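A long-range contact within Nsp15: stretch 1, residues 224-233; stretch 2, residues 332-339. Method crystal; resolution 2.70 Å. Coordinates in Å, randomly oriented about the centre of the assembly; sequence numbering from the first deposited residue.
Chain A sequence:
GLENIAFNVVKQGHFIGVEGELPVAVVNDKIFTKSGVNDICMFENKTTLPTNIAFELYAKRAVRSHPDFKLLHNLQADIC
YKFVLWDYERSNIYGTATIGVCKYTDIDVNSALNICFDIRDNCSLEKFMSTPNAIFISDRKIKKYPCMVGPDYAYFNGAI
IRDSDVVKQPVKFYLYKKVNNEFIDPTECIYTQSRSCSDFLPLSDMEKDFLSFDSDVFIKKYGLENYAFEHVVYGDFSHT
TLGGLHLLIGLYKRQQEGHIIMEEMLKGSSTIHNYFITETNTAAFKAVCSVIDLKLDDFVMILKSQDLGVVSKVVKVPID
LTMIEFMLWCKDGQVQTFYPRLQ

Stretch 1, residues 224-233: LENYAFEHVV
Stretch 2 (332-339) DGQVQTFY

Two stretches of Nsp15, at least 105 residues apart in sequence where they touch, meet here and bury 425 Å² between them. Val335, Asn226 and Val232 cover the most surface. Stretch 1 opens with a type I turn from Leu224 to Tyr227, closed by Tyr227 N to Leu224 O at 3.0 Å, and passes through Ala228, the N-cap residue, into a helix beginning at Phe229. Stretch 2 is extended at Gln334 and Val335, turns a corner at Gln336 (phi/psi -88/-60), and is extended again through Thr337, Phe338 and Tyr339. The helix and this second strand run nearly parallel, their directions 20° apart and their axes 7.9 Å apart at closest approach.

Val335 (phi/psi -83/134, chi1 t) anchors the register. Its N donates the one hydrogen bond across the contact, to Asn226 O at 3.1 Å with an N-H...O angle of 156°, and the CA atoms of Tyr227 and Val335 lie 5.0 Å apart. Its CA-to-CB bond points toward stretch 1, where the two methyls find different neighbours: CG1 is 3.9 Å from Ala228 CB, and CG2 is 4.1 Å from Tyr227 CD1, approaching that ring obliquely. A branched, apolar side chain suits this buried place. Ala228, with positive phi (51/33), brings its small methyl close to the backbone of stretch 2, with CB 3.3 Å from Val335 O.

Asn226 (phi/psi -97/17, chi1 m, chi2 -6°) sits beside Gln334, their CA atoms 4.8 Å apart. Its backbone carbonyl serves Val335, while its amide lies near polar groups at a more exposed margin: OD1 is 3.6 Å from Gln334 NE2, a contact too long to count as a hydrogen bond. Gln334 carries chi1 m and chi2 t. Polar side chains are at home here, where solvent is within reach. Before them, Gly333 adopts phi/psi 70/17, a positive phi that favours glycine.

Val232, one turn into the helix, has its N bonded to Ala228 O at 2.9 Å. With chi1 t and CB directed toward stretch 2, it packs against the second strand: CG2 is 4.1 Å from Thr337 CA and 4.4 Å from Phe338 CB, and CG1 is 3.7 Å from Phe338 O. A compact apolar residue fits this buried gap between helix and strand. Next to it, His231 (chi1 t, chi2 87°) also points toward stretch 2, with Thr337 OG1 at its ring edge, 3.7 Å from CD2.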

ATOM      1  N   LEU A 224      42.707  16.066 -35.301  1.00 48.00           N
ATOM      2  CA  LEU A 224      42.063  16.616 -34.099  1.00 50.22           C
ATOM      3  C   LEU A 224      43.023  17.132 -33.020  1.00 44.66           C
ATOM      4  O   LEU A 224      42.624  17.405 -31.905  1.00 47.01           O
ATOM      5  CB  LEU A 224      41.083  15.594 -33.507  1.00 51.83           C
ATOM      6  CG  LEU A 224      39.947  15.189 -34.456  1.00 53.90           C
ATOM      7  CD1 LEU A 224      39.249  13.961 -33.885  1.00 58.68           C
ATOM      8  CD2 LEU A 224      38.947  16.316 -34.699  1.00 48.95           C
ATOM      9  N   GLU A 225      44.279  17.299 -33.365  1.00 43.63           N
ATOM     10  CA  GLU A 225      45.275  17.801 -32.424  1.00 46.27           C
ATOM     11  C   GLU A 225      44.859  19.042 -31.608  1.00 45.54           C
ATOM     12  O   GLU A 225      45.229  19.155 -30.464  1.00 41.56           O
ATOM     13  CB  GLU A 225      46.585  18.065 -33.171  1.00 47.43           C
ATOM     14  CG  GLU A 225      47.309  16.793 -33.622  1.00 48.60           C
ATOM     15  CD  GLU A 225      46.963  16.335 -35.032  1.00 53.26           C
ATOM     16  OE1 GLU A 225      45.876  16.666 -35.547  1.00 57.45           O
ATOM     17  OE2 GLU A 225      47.778  15.613 -35.643  1.00 61.08           O
ATOM     18  N   ASN A 226      44.078  19.957 -32.179  1.00 49.67           N
ATOM     19  CA  ASN A 226      43.688  21.189 -31.465  1.00 52.63           C
ATOM     20  C   ASN A 226      42.301  21.155 -30.788  1.00 51.81           C
ATOM     21  O   ASN A 226      41.752  22.208 -30.428  1.00 48.87           O
ATOM     22  CB  ASN A 226      43.734  22.381 -32.436  1.00 55.30           C
ATOM     23  CG  ASN A 226      45.149  22.767 -32.850  1.00 57.23           C
ATOM     24  OD1 ASN A 226      46.155  22.245 -32.347  1.00 53.19           O
ATOM     25  ND2 ASN A 226      45.226  23.715 -33.767  1.00 57.94           N
ATOM     26  N   TYR A 227      41.749  19.959 -30.595  1.00 47.90           N
ATOM     27  CA  TYR A 227      40.354  19.815 -30.203  1.00 45.67           C
ATOM     28  C   TYR A 227      40.116  19.009 -28.915  1.00 44.43           C
ATOM     29  O   TYR A 227      38.978  18.597 -28.612  1.00 42.61           O
ATOM     30  CB  TYR A 227      39.578  19.221 -31.385  1.00 47.60           C
ATOM     31  CG  TYR A 227      39.611  20.132 -32.579  1.00 49.25           C
ATOM     32  CD1 TYR A 227      38.775  21.227 -32.656  1.00 48.74           C
ATOM     33  CD2 TYR A 227      40.543  19.944 -33.602  1.00 54.04           C
ATOM     34  CE1 TYR A 227      38.829  22.097 -33.738  1.00 49.68           C
ATOM     35  CE2 TYR A 227      40.602  20.802 -34.696  1.00 51.56           C
ATOM     36  CZ  TYR A 227      39.739  21.875 -34.757  1.00 50.19           C
ATOM     37  OH  TYR A 227      39.775  22.726 -35.830  1.00 49.92           O
ATOM     38  N   ALA A 228      41.181  18.788 -28.157  1.00 42.21           N
ATOM     39  CA  ALA A 228      41.088  18.163 -26.843  1.00 43.05           C
ATOM     40  C   ALA A 228      40.302  16.856 -26.781  1.00 43.69           C
ATOM     41  O   ALA A 228      39.680  16.561 -25.762  1.00 48.56           O
ATOM     42  CB  ALA A 228      40.486  19.157 -25.861  1.00 45.85           C
ATOM     43  N   PHE A 229      40.338  16.052 -27.836  1.00 43.11           N
ATOM     44  CA  PHE A 229      39.551  14.815 -27.853  1.00 41.59           C
ATOM     45  C   PHE A 229      39.837  13.926 -26.650  1.00 44.37           C
ATOM     46  O   PHE A 229      38.961  13.201 -26.181  1.00 48.72           O
ATOM     47  CB  PHE A 229      39.758  14.038 -29.157  1.00 40.94           C
ATOM     48  CG  PHE A 229      38.596  14.127 -30.079  1.00 41.68           C
ATOM     49  CD1 PHE A 229      38.014  12.982 -30.606  1.00 42.64           C
ATOM     50  CD2 PHE A 229      38.026  15.367 -30.371  1.00 42.82           C
ATOM     51  CE1 PHE A 229      36.897  13.076 -31.428  1.00 43.00           C
ATOM     52  CE2 PHE A 229      36.905  15.463 -31.186  1.00 41.63           C
ATOM     53  CZ  PHE A 229      36.342  14.315 -31.715  1.00 41.57           C
ATOM     54  N   GLU A 230      41.070  13.978 -26.165  1.00 43.89           N
ATOM     55  CA  GLU A 230      41.486  13.192 -25.015  1.00 43.16           C
ATOM     56  C   GLU A 230      40.535  13.513 -23.866  1.00 42.54           C
ATOM     57  O   GLU A 230      39.882  12.618 -23.314  1.00 41.30           O
ATOM     58  CB  GLU A 230      42.957  13.520 -24.669  1.00 42.63           C
ATOM     59  CG  GLU A 230      43.937  12.354 -24.503  1.00 40.71           C
ATOM     60  CD  GLU A 230      43.813  11.273 -25.558  1.00 39.31           C
ATOM     61  OE1 GLU A 230      44.652  11.245 -26.475  1.00 35.87           O
ATOM     62  OE2 GLU A 230      42.879  10.441 -25.444  1.00 37.48           O
ATOM     63  N   HIS A 231      40.413  14.802 -23.562  1.00 42.05           N
ATOM     64  CA  HIS A 231      39.518  15.273 -22.492  1.00 42.77           C
ATOM     65  C   HIS A 231      38.037  15.082 -22.852  1.00 41.65           C
ATOM     66  O   HIS A 231      37.284  14.440 -22.113  1.00 42.95           O
ATOM     67  CB  HIS A 231      39.783  16.760 -22.193  1.00 41.48           C
ATOM     68  CG  HIS A 231      39.081  17.275 -20.976  1.00 39.02           C
ATOM     69  ND1 HIS A 231      39.617  17.185 -19.709  1.00 41.66           N
ATOM     70  CD2 HIS A 231      37.891  17.893 -20.832  1.00 38.66           C
ATOM     71  CE1 HIS A 231      38.788  17.725 -18.834  1.00 37.92           C
ATOM     72  NE2 HIS A 231      37.734  18.166 -19.492  1.00 40.35           N
ATOM     73  N   VAL A 232      37.642  15.600 -24.005  1.00 37.59           N
ATOM     74  CA  VAL A 232      36.234  15.752 -24.316  1.00 40.43           C
ATOM     75  C   VAL A 232      35.578  14.408 -24.652  1.00 40.38           C
ATOM     76  O   VAL A 232      34.538  14.051 -24.103  1.00 43.99           O
ATOM     77  CB  VAL A 232      36.030  16.777 -25.466  1.00 40.71           C
ATOM     78  CG1 VAL A 232      34.569  16.873 -25.836  1.00 42.89           C
ATOM     79  CG2 VAL A 232      36.527  18.156 -25.068  1.00 40.16           C
ATOM     80  N   VAL A 233      36.185  13.654 -25.550  1.00 39.57           N
ATOM     81  CA  VAL A 233      35.556  12.439 -26.051  1.00 40.09           C
ATOM     82  C   VAL A 233      36.050  11.175 -25.333  1.00 39.08           C
ATOM     83  O   VAL A 233      35.257  10.425 -24.755  1.00 42.16           O
ATOM     84  CB  VAL A 233      35.772  12.310 -27.556  1.00 39.73           C
ATOM     85  CG1 VAL A 233      34.875  11.222 -28.127  1.00 41.80           C
ATOM     86  CG2 VAL A 233      35.470  13.649 -28.229  1.00 40.78           C
ATOM     87  N   ASP A 332      45.173  29.395 -25.742  1.00 67.67           N
ATOM     88  CA  ASP A 332      46.281  29.342 -26.712  1.00 64.60           C
ATOM     89  C   ASP A 332      45.873  28.575 -27.944  1.00 59.20           C
ATOM     90  O   ASP A 332      46.541  27.635 -28.326  1.00 56.91           O
ATOM     91  CB  ASP A 332      47.561  28.718 -26.110  1.00 68.17           C
ATOM     92  CG  ASP A 332      48.085  29.485 -24.892  1.00 69.85           C
ATOM     93  OD1 ASP A 332      48.508  30.652 -25.048  1.00 66.94           O
ATOM     94  OD2 ASP A 332      48.076  28.912 -23.781  1.00 67.36           O
ATOM     95  N   GLY A 333      44.749  28.956 -28.540  1.00 59.23           N
ATOM     96  CA  GLY A 333      44.378  28.463 -29.872  1.00 62.12           C
ATOM     97  C   GLY A 333      43.972  26.994 -29.949  1.00 62.15           C
ATOM     98  O   GLY A 333      43.938  26.413 -31.046  1.00 52.25           O
ATOM     99  N   GLN A 334      43.666  26.415 -28.782  1.00 61.37           N
ATOM    100  CA  GLN A 334      43.191  25.036 -28.648  1.00 60.57           C
ATOM    101  C   GLN A 334      41.942  24.994 -27.756  1.00 58.51           C
ATOM    102  O   GLN A 334      41.624  25.948 -27.040  1.00 60.17           O
ATOM    103  CB  GLN A 334      44.272  24.153 -28.030  1.00 59.62           C
ATOM    104  CG  GLN A 334      45.540  24.020 -28.858  1.00 59.96           C
ATOM    105  CD  GLN A 334      46.607  23.174 -28.166  1.00 61.54           C
ATOM    106  OE1 GLN A 334      46.925  23.366 -26.983  1.00 54.36           O
ATOM    107  NE2 GLN A 334      47.169  22.231 -28.906  1.00 64.73           N
ATOM    108  N   VAL A 335      41.241  23.877 -27.816  1.00 52.53           N
ATOM    109  CA  VAL A 335      40.079  23.650 -26.988  1.00 51.27           C
ATOM    110  C   VAL A 335      40.570  23.165 -25.632  1.00 50.84           C
ATOM    111  O   VAL A 335      41.434  22.301 -25.555  1.00 51.14           O
ATOM    112  CB  VAL A 335      39.183  22.560 -27.634  1.00 51.52           C
ATOM    113  CG1 VAL A 335      38.051  22.113 -26.703  1.00 50.70           C
ATOM    114  CG2 VAL A 335      38.636  23.055 -28.964  1.00 52.41           C
ATOM    115  N   GLN A 336      40.040  23.717 -24.556  1.00 52.25           N
ATOM    116  CA  GLN A 336      40.299  23.133 -23.245  1.00 57.50           C
ATOM    117  C   GLN A 336      39.217  22.092 -23.042  1.00 55.54           C
ATOM    118  O   GLN A 336      39.526  20.922 -22.872  1.00 52.81           O
ATOM    119  CB  GLN A 336      40.239  24.160 -22.106  1.00 64.60           C
ATOM    120  CG  GLN A 336      41.179  25.355 -22.208  1.00 72.13           C
ATOM    121  CD  GLN A 336      40.772  26.467 -21.238  1.00 83.68           C
ATOM    122  OE1 GLN A 336      40.656  27.639 -21.617  1.00 91.69           O
ATOM    123  NE2 GLN A 336      40.515  26.091 -19.989  1.00 78.33           N
ATOM    124  N   THR A 337      37.955  22.540 -23.063  1.00 53.74           N
ATOM    125  CA  THR A 337      36.791  21.675 -22.911  1.00 54.16           C
ATOM    126  C   THR A 337      35.574  22.173 -23.733  1.00 52.63           C
ATOM    127  O   THR A 337      35.540  23.320 -24.176  1.00 43.72           O
ATOM    128  CB  THR A 337      36.401  21.480 -21.420  1.00 55.98           C
ATOM    129  OG1 THR A 337      35.305  20.544 -21.315  1.00 61.57           O
ATOM    130  CG2 THR A 337      36.003  22.787 -20.784  1.00 57.08           C
ATOM    131  N   PHE A 338      34.599  21.272 -23.923  1.00 52.98           N
ATOM    132  CA  PHE A 338      33.364  21.535 -24.665  1.00 49.90           C
ATOM    133  C   PHE A 338      32.272  20.598 -24.165  1.00 52.46           C
ATOM    134  O   PHE A 338      32.426  19.373 -24.215  1.00 46.60           O
ATOM    135  CB  PHE A 338      33.595  21.271 -26.134  1.00 49.60           C
ATOM    136  CG  PHE A 338      32.411  21.545 -27.003  1.00 47.93           C
ATOM    137  CD1 PHE A 338      31.643  20.519 -27.489  1.00 51.31           C
ATOM    138  CD2 PHE A 338      32.104  22.826 -27.385  1.00 50.92           C
ATOM    139  CE1 PHE A 338      30.569  20.762 -28.327  1.00 50.00           C
ATOM    140  CE2 PHE A 338      31.034  23.086 -28.221  1.00 50.56           C
ATOM    141  CZ  PHE A 338      30.263  22.049 -28.694  1.00 47.23           C
ATOM    142  N   TYR A 339      31.181  21.173 -23.663  1.00 53.18           N
ATOM    143  CA  TYR A 339      30.114  20.387 -23.045  1.00 49.31           C
ATOM    144  C   TYR A 339      28.779  21.064 -23.216  1.00 47.46           C
ATOM    145  O   TYR A 339      28.736  22.281 -23.374  1.00 45.78           O
ATOM    146  CB  TYR A 339      30.387  20.183 -21.543  1.00 49.31           C
ATOM    147  CG  TYR A 339      30.505  21.455 -20.739  1.00 48.01           C
ATOM    148  CD1 TYR A 339      29.465  21.887 -19.929  1.00 49.35           C
ATOM    149  CD2 TYR A 339      31.652  22.237 -20.805  1.00 51.25           C
ATOM    150  CE1 TYR A 339      29.557  23.056 -19.203  1.00 46.67           C
ATOM    151  CE2 TYR A 339      31.762  23.405 -20.079  1.00 51.11           C
ATOM    152  CZ  TYR A 339      30.713  23.805 -19.276  1.00 51.23           C
ATOM    153  OH  TYR A 339      30.830  24.972 -18.546  1.00 59.29           O
TER